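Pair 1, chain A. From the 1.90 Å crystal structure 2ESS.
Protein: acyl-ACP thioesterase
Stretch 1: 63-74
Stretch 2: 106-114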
# COMPACT_ATOMS: atom_id res chain seq x y z
N SER A 63 18.66 8.79 2.10
CA SER A 63 19.27 9.02 3.41
C SER A 63 18.29 9.70 4.37
O SER A 63 18.16 9.29 5.51
CB SER A 63 20.52 9.89 3.26
OG SER A 63 21.42 9.32 2.34
N ARG A 64 17.63 10.74 3.91
CA ARG A 64 16.74 11.55 4.75
C ARG A 64 15.47 11.96 3.96
O ARG A 64 15.51 12.21 2.77
CB ARG A 64 17.42 12.81 5.23
CG ARG A 64 18.67 12.66 6.03
CD ARG A 64 19.02 13.98 6.81
NE ARG A 64 20.28 13.83 7.56
CZ ARG A 64 20.39 13.15 8.69
NH1 ARG A 64 19.32 12.58 9.26
NH2 ARG A 64 21.56 13.03 9.27
N LEU A 65 14.36 12.04 4.67
CA LEU A 65 13.07 12.50 4.13
C LEU A 65 12.37 13.36 5.17
O LEU A 65 12.23 12.90 6.31
CB LEU A 65 12.20 11.30 3.77
CG LEU A 65 10.82 11.54 3.18
CD1 LEU A 65 10.87 12.37 1.84
CD2 LEU A 65 10.10 10.24 3.02
N ALA A 66 11.97 14.59 4.82
CA ALA A 66 11.12 15.42 5.71
C ALA A 66 9.91 15.84 4.89
O ALA A 66 10.05 16.28 3.75
CB ALA A 66 11.84 16.65 6.26
N ILE A 67 8.74 15.69 5.51
CA ILE A 67 7.42 16.03 4.97
C ILE A 67 6.75 17.02 5.93
O ILE A 67 6.72 16.81 7.15
CB ILE A 67 6.52 14.78 4.81
CG1 ILE A 67 7.19 13.72 3.94
CG2 ILE A 67 5.11 15.13 4.19
CD1 ILE A 67 6.50 12.32 4.01
N GLU A 68 6.28 18.13 5.41
CA GLU A 68 5.57 19.11 6.24
C GLU A 68 4.26 19.49 5.55
O GLU A 68 4.27 19.86 4.37
CB GLU A 68 6.43 20.35 6.51
CG GLU A 68 5.93 21.23 7.65
CD GLU A 68 6.94 22.32 8.05
OE1 GLU A 68 6.46 23.40 8.43
OE2 GLU A 68 8.18 22.10 7.97
N LEU A 69 3.16 19.38 6.30
CA LEU A 69 1.80 19.48 5.73
C LEU A 69 0.92 20.43 6.49
O LEU A 69 0.96 20.44 7.71
CB LEU A 69 1.12 18.10 5.74
CG LEU A 69 1.78 16.96 4.98
CD1 LEU A 69 1.23 15.65 5.48
CD2 LEU A 69 1.60 17.12 3.48
N ASP A 70 0.12 21.22 5.77
CA ASP A 70 -1.01 21.95 6.35
C ASP A 70 -2.26 21.06 6.42
O ASP A 70 -3.08 21.19 7.31
CB ASP A 70 -1.38 23.16 5.48
CG ASP A 70 -0.35 24.28 5.58
OD1 ASP A 70 0.40 24.34 6.58
OD2 ASP A 70 -0.32 25.11 4.64
N GLU A 71 -2.41 20.20 5.43
CA GLU A 71 -3.49 19.21 5.41
C GLU A 71 -3.07 18.08 4.48
O GLU A 71 -2.07 18.16 3.80
CB GLU A 71 -4.80 19.83 4.96
CG GLU A 71 -4.80 20.32 3.54
N MSE A 72 -3.85 17.02 4.51
CA MSE A 72 -3.61 15.78 3.77
C MSE A 72 -4.81 15.62 2.83
O MSE A 72 -5.93 15.91 3.20
CB MSE A 72 -3.60 14.68 4.83
CG MSE A 72 -2.92 13.43 4.55
SE MSE A 72 -1.12 13.54 3.77
CE MSE A 72 -0.20 12.26 4.96
N PRO A 73 -4.61 15.09 1.62
CA PRO A 73 -5.79 14.84 0.78
C PRO A 73 -6.84 13.91 1.42
O PRO A 73 -6.48 12.99 2.15
CB PRO A 73 -5.20 14.13 -0.43
CG PRO A 73 -3.82 14.47 -0.46
CD PRO A 73 -3.36 14.73 0.95
N TYR A 74 -8.10 14.13 1.09
CA TYR A 74 -9.21 13.31 1.57
C TYR A 74 -9.60 12.19 0.58
O TYR A 74 -9.38 12.30 -0.63
CB TYR A 74 -10.42 14.20 1.86
CG TYR A 74 -11.58 13.53 2.55
CD1 TYR A 74 -11.61 13.40 3.93
CD2 TYR A 74 -12.65 13.03 1.82
CE1 TYR A 74 -12.68 12.80 4.58
CE2 TYR A 74 -13.74 12.40 2.46
CZ TYR A 74 -13.74 12.29 3.85
OH TYR A 74 -14.78 11.70 4.50
N LYS A 106 -1.21 24.69 -2.68
CA LYS A 106 -0.12 23.96 -2.05
C LYS A 106 -0.47 23.64 -0.61
O LYS A 106 -0.78 24.52 0.17
CB LYS A 106 1.21 24.71 -2.20
CG LYS A 106 1.92 24.34 -3.51
CD LYS A 106 3.03 25.27 -3.83
CE LYS A 106 3.50 25.09 -5.24
NZ LYS A 106 2.47 25.41 -6.24
N ILE A 107 -0.52 22.36 -0.28
CA ILE A 107 -0.90 21.90 1.06
C ILE A 107 0.26 21.27 1.84
O ILE A 107 0.15 21.01 3.04
CB ILE A 107 -2.11 20.92 1.05
CG1 ILE A 107 -1.84 19.67 0.19
CG2 ILE A 107 -3.41 21.70 0.67
CD1 ILE A 107 -2.79 18.51 0.37
N GLY A 108 1.36 21.03 1.16
CA GLY A 108 2.56 20.55 1.84
C GLY A 108 3.80 20.55 0.97
O GLY A 108 3.74 20.80 -0.26
N TYR A 109 4.94 20.29 1.62
CA TYR A 109 6.22 20.22 0.98
C TYR A 109 7.01 19.05 1.54
O TYR A 109 6.74 18.61 2.62
CB TYR A 109 7.03 21.48 1.19
CG TYR A 109 6.43 22.68 0.59
CD1 TYR A 109 6.57 22.94 -0.76
CD2 TYR A 109 5.67 23.54 1.36
CE1 TYR A 109 5.96 24.06 -1.34
CE2 TYR A 109 5.05 24.65 0.80
CZ TYR A 109 5.21 24.90 -0.54
OH TYR A 109 4.61 26.01 -1.05
N ALA A 110 7.98 18.57 0.77
CA ALA A 110 8.90 17.56 1.26
C ALA A 110 10.31 17.83 0.73
O ALA A 110 10.49 18.42 -0.35
CB ALA A 110 8.42 16.14 0.92
N ARG A 111 11.29 17.42 1.54
CA ARG A 111 12.71 17.47 1.19
C ARG A 111 13.28 16.06 1.37
O ARG A 111 12.99 15.41 2.37
CB ARG A 111 13.46 18.42 2.10
CG ARG A 111 13.14 19.88 1.88
CD ARG A 111 13.92 20.76 2.85
NE ARG A 111 13.79 22.13 2.37
CZ ARG A 111 14.61 22.73 1.52
NH1 ARG A 111 15.72 22.14 1.06
NH2 ARG A 111 14.32 23.95 1.13
N SER A 112 14.06 15.61 0.39
CA SER A 112 14.71 14.28 0.42
C SER A 112 16.19 14.46 0.10
O SER A 112 16.58 15.39 -0.63
CB SER A 112 14.04 13.30 -0.54
OG SER A 112 14.11 13.69 -1.91
N VAL A 113 17.02 13.62 0.71
CA VAL A 113 18.48 13.69 0.56
C VAL A 113 18.92 12.28 0.18
O VAL A 113 18.55 11.30 0.82
CB VAL A 113 19.20 14.16 1.85
CG1 VAL A 113 20.77 14.14 1.67
CG2 VAL A 113 18.65 15.55 2.33
N TRP A 114 19.63 12.20 -0.93
CA TRP A 114 20.00 10.92 -1.55
C TRP A 114 21.51 10.85 -1.68
O TRP A 114 22.12 11.81 -2.15
CB TRP A 114 19.40 10.81 -2.96
CG TRP A 114 17.91 10.89 -2.98
CD1 TRP A 114 17.14 12.00 -2.85
CD2 TRP A 114 17.02 9.79 -3.10
NE1 TRP A 114 15.83 11.65 -2.88
CE2 TRP A 114 15.73 10.31 -3.05
CE3 TRP A 114 17.20 8.42 -3.30
CZ2 TRP A 114 14.60 9.50 -3.17
CZ3 TRP A 114 16.08 7.62 -3.39
CH2 TRP A 114 14.81 8.16 -3.33
O HOH W 1 -2.21 24.99 2.68

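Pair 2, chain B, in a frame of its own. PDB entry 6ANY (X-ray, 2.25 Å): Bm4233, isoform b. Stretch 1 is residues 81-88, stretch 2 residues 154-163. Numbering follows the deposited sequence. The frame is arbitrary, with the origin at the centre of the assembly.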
# COMPACT_ATOMS: atom_id res chain seq x y z
N GLU B 81 5.96 -3.17 5.65
CA GLU B 81 5.12 -2.51 6.66
C GLU B 81 5.04 -1.02 6.50
O GLU B 81 6.04 -0.41 6.34
CB GLU B 81 5.60 -2.87 8.08
CG GLU B 81 4.80 -2.21 9.22
CD GLU B 81 5.34 -2.61 10.56
OE1 GLU B 81 6.35 -2.00 11.00
OE2 GLU B 81 4.81 -3.58 11.16
N ASN B 82 3.83 -0.44 6.52
CA ASN B 82 3.59 0.99 6.45
C ASN B 82 2.81 1.36 7.74
O ASN B 82 1.93 0.62 8.17
CB ASN B 82 2.79 1.35 5.22
CG ASN B 82 3.63 1.52 3.93
OD1 ASN B 82 4.85 1.70 4.00
ND2 ASN B 82 2.95 1.65 2.77
N VAL B 83 3.15 2.50 8.33
CA VAL B 83 2.64 2.98 9.61
C VAL B 83 2.09 4.38 9.44
O VAL B 83 2.71 5.22 8.85
CB VAL B 83 3.76 3.06 10.67
CG1 VAL B 83 3.20 3.55 11.95
CG2 VAL B 83 4.47 1.68 10.84
N TYR B 84 0.87 4.59 9.93
CA TYR B 84 0.21 5.90 9.86
C TYR B 84 -0.43 6.22 11.21
O TYR B 84 -0.95 5.35 11.86
CB TYR B 84 -0.85 5.92 8.75
CG TYR B 84 -1.88 7.05 8.82
CD1 TYR B 84 -1.67 8.24 8.20
CD2 TYR B 84 -3.08 6.88 9.52
CE1 TYR B 84 -2.60 9.29 8.27
CE2 TYR B 84 -4.02 7.91 9.61
CZ TYR B 84 -3.81 9.08 8.96
OH TYR B 84 -4.75 10.10 9.07
N ALA B 85 -0.38 7.48 11.62
CA ALA B 85 -1.07 7.96 12.82
C ALA B 85 -1.74 9.33 12.61
O ALA B 85 -1.34 10.13 11.77
CB ALA B 85 -0.17 8.04 14.01
N TYR B 86 -2.80 9.52 13.36
CA TYR B 86 -3.43 10.79 13.44
C TYR B 86 -3.62 11.10 14.88
O TYR B 86 -4.22 10.30 15.60
CB TYR B 86 -4.83 10.75 12.80
CG TYR B 86 -5.40 12.10 12.61
CD1 TYR B 86 -5.08 12.88 11.48
CD2 TYR B 86 -6.24 12.64 13.55
CE1 TYR B 86 -5.63 14.14 11.29
CE2 TYR B 86 -6.80 13.93 13.38
CZ TYR B 86 -6.48 14.67 12.26
OH TYR B 86 -7.04 15.92 12.06
N TRP B 87 -3.16 12.29 15.28
CA TRP B 87 -3.19 12.70 16.66
C TRP B 87 -4.15 13.81 16.85
O TRP B 87 -3.96 14.87 16.28
CB TRP B 87 -1.81 13.14 17.14
CG TRP B 87 -0.82 12.12 17.16
CD1 TRP B 87 -0.52 11.30 18.19
CD2 TRP B 87 0.13 11.84 16.13
NE1 TRP B 87 0.55 10.46 17.86
CE2 TRP B 87 0.96 10.79 16.59
CE3 TRP B 87 0.33 12.33 14.85
CZ2 TRP B 87 1.97 10.27 15.83
CZ3 TRP B 87 1.35 11.78 14.09
CH2 TRP B 87 2.14 10.76 14.59
N SER B 88 -5.20 13.57 17.65
CA SER B 88 -6.22 14.57 17.91
C SER B 88 -6.22 15.01 19.40
O SER B 88 -5.56 14.40 20.24
CB SER B 88 -7.57 14.02 17.46
OG SER B 88 -8.64 14.95 17.65
N CYS B 154 -5.87 4.43 21.44
CA CYS B 154 -4.57 5.01 21.81
C CYS B 154 -4.76 6.40 22.43
O CYS B 154 -5.67 7.15 22.03
CB CYS B 154 -3.72 5.07 20.58
SG CYS B 154 -3.60 3.46 19.67
N ASP B 155 -3.96 6.70 23.46
CA ASP B 155 -4.03 7.99 24.17
C ASP B 155 -5.41 8.40 24.61
O ASP B 155 -5.94 9.45 24.20
CB ASP B 155 -3.46 9.10 23.25
CG ASP B 155 -1.99 8.94 23.01
OD1 ASP B 155 -1.33 8.47 23.93
OD2 ASP B 155 -1.48 9.23 21.91
N GLY B 156 -6.03 7.55 25.37
CA GLY B 156 -7.38 7.79 25.80
C GLY B 156 -8.42 7.94 24.72
O GLY B 156 -9.37 8.73 24.91
N GLY B 157 -8.25 7.24 23.57
CA GLY B 157 -9.12 7.42 22.41
C GLY B 157 -8.86 8.64 21.54
O GLY B 157 -9.71 9.02 20.73
N ARG B 158 -7.70 9.26 21.68
CA ARG B 158 -7.43 10.53 21.00
C ARG B 158 -6.40 10.40 19.90
O ARG B 158 -6.11 11.39 19.21
CB ARG B 158 -7.02 11.61 22.00
CG ARG B 158 -8.18 12.13 22.82
CD ARG B 158 -7.68 12.92 24.01
NE ARG B 158 -8.76 13.71 24.64
CZ ARG B 158 -9.50 13.36 25.71
NH1 ARG B 158 -9.35 12.20 26.36
NH2 ARG B 158 -10.40 14.23 26.15
N THR B 159 -5.88 9.20 19.74
CA THR B 159 -4.92 8.89 18.73
C THR B 159 -5.33 7.66 17.92
O THR B 159 -5.73 6.64 18.46
CB THR B 159 -3.52 8.73 19.38
OG1 THR B 159 -3.12 10.02 19.84
CG2 THR B 159 -2.49 8.22 18.39
N LEU B 160 -5.24 7.80 16.60
CA LEU B 160 -5.56 6.75 15.68
C LEU B 160 -4.29 6.26 15.10
O LEU B 160 -3.48 7.07 14.67
CB LEU B 160 -6.46 7.24 14.59
CG LEU B 160 -6.40 6.68 13.17
CD1 LEU B 160 -6.84 5.22 13.16
CD2 LEU B 160 -7.36 7.46 12.28
N ILE B 161 -4.15 4.92 15.05
CA ILE B 161 -2.99 4.29 14.42
C ILE B 161 -3.46 3.30 13.38
O ILE B 161 -4.26 2.43 13.67
CB ILE B 161 -2.11 3.52 15.48
CG1 ILE B 161 -1.55 4.44 16.58
CG2 ILE B 161 -1.01 2.68 14.84
CD1 ILE B 161 -0.16 4.94 16.37
N ALA B 162 -2.90 3.36 12.20
CA ALA B 162 -3.20 2.36 11.20
C ALA B 162 -1.90 1.69 10.73
O ALA B 162 -0.94 2.35 10.40
CB ALA B 162 -3.92 3.01 10.04
N ILE B 163 -1.91 0.37 10.68
CA ILE B 163 -0.75 -0.41 10.26
C ILE B 163 -1.15 -1.31 9.09
O ILE B 163 -2.12 -2.02 9.15
CB ILE B 163 -0.22 -1.31 11.41
CG1 ILE B 163 -0.04 -0.52 12.73
CG2 ILE B 163 1.04 -2.02 10.96
CD1 ILE B 163 0.99 0.54 12.75
O HOH W 2 -3.56 12.41 20.55

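Pair 1 and pair 2 are both two-stranded antiparallel ladders built from segments far apart in sequence. The strand axes approach to 4.6 Å in pair 1 and 4.7 Å in pair 2, with N-to-C directions 178° and 168° apart, and the backbones of 14 central residues superpose with an RMSD of 0.7 Å. The register is the same: A66(A)–R111(A) falls on Y84(B)–A162(B), and E68(A)–Y109(A) on Y86(B)–L160(B), each a hydrogen-bonded pair. In pair 1, A66(A) N donates to R111(A) O and R111(A) N to A66(A) O, both at 2.8 Å; in pair 2, Y84(B) N reaches A162(B) O at 2.9 Å and A162(B) N reaches Y84(B) O at 2.8 Å. Between these hydrogen-bonded pairs lie non-hydrogen-bonded pairs, where the CA atoms come nearer and CA-H...O contacts form, such as A110(A) CA to A66(A) O at 3.0 Å and, at the matching position, I161(B) CA to Y84(B) O at 3.4 Å.

Both ladders end alike. D70(A) N donates to I107(A) O at 2.7 Å, and its counterpart S88(B) N donates to R158(B) O at 2.8 Å, so one further bond closes the ladder just beyond the first strand.

On the face carrying L65(A), I67(A) and L69(A), bulk is distributed differently across the same pairs. I67(A) lies opposite the small A110(A), with CG1 4.1 Å from A110(A) CB; in pair 2 the sizes are exchanged, and I161(B) CD1 reaches A85(B) CB at 3.9 Å. One long chain and one methyl thus fill the space in either order. At the neighbouring pair, L65(A) CD1 packs 4.1 Å from S112(A) CB, whereas V83(B) CG1 meets I163(B) CD1 at 3.8 Å in a wholly apolar contact.

A clear difference is at G108(A), matched by T159(B). L69(A) CD2 lies 3.9 Å from G108(A) CA, folded over the position a side chain would occupy: an ideal CB there would be 2.4 Å from L69(A) CD2. In pair 2, W87(B) takes the place of L69(A) and T159(B) has a side chain; W87(B) CD1 approaches T159(B) OG1 to 3.3 Å. That hydroxyl donates to D155(B) OD2 at 2.8 Å and also accepts from a water, 2.5 Å from T159(B) OG1, which donates to S88(B) O at 2.8 Å. A water also joins the stretches in pair 1, donating to D70(A) OD2 at 2.7 Å and K106(A) O at 2.9 Å.

On the other face, the E68(A) and R111(A) side chains lead away from the partner strand and find hydrogen bonds elsewhere in the structure. Pair 2 is more apolar here: the Y84(B) ring presents its edge to two side chains, with CE2 4.3 Å from L160(B) CD2 and CD2 4.0 Å from A162(B) CB. Past the first strand, P73(A) CD packs 3.9 Å from I107(A) CD1.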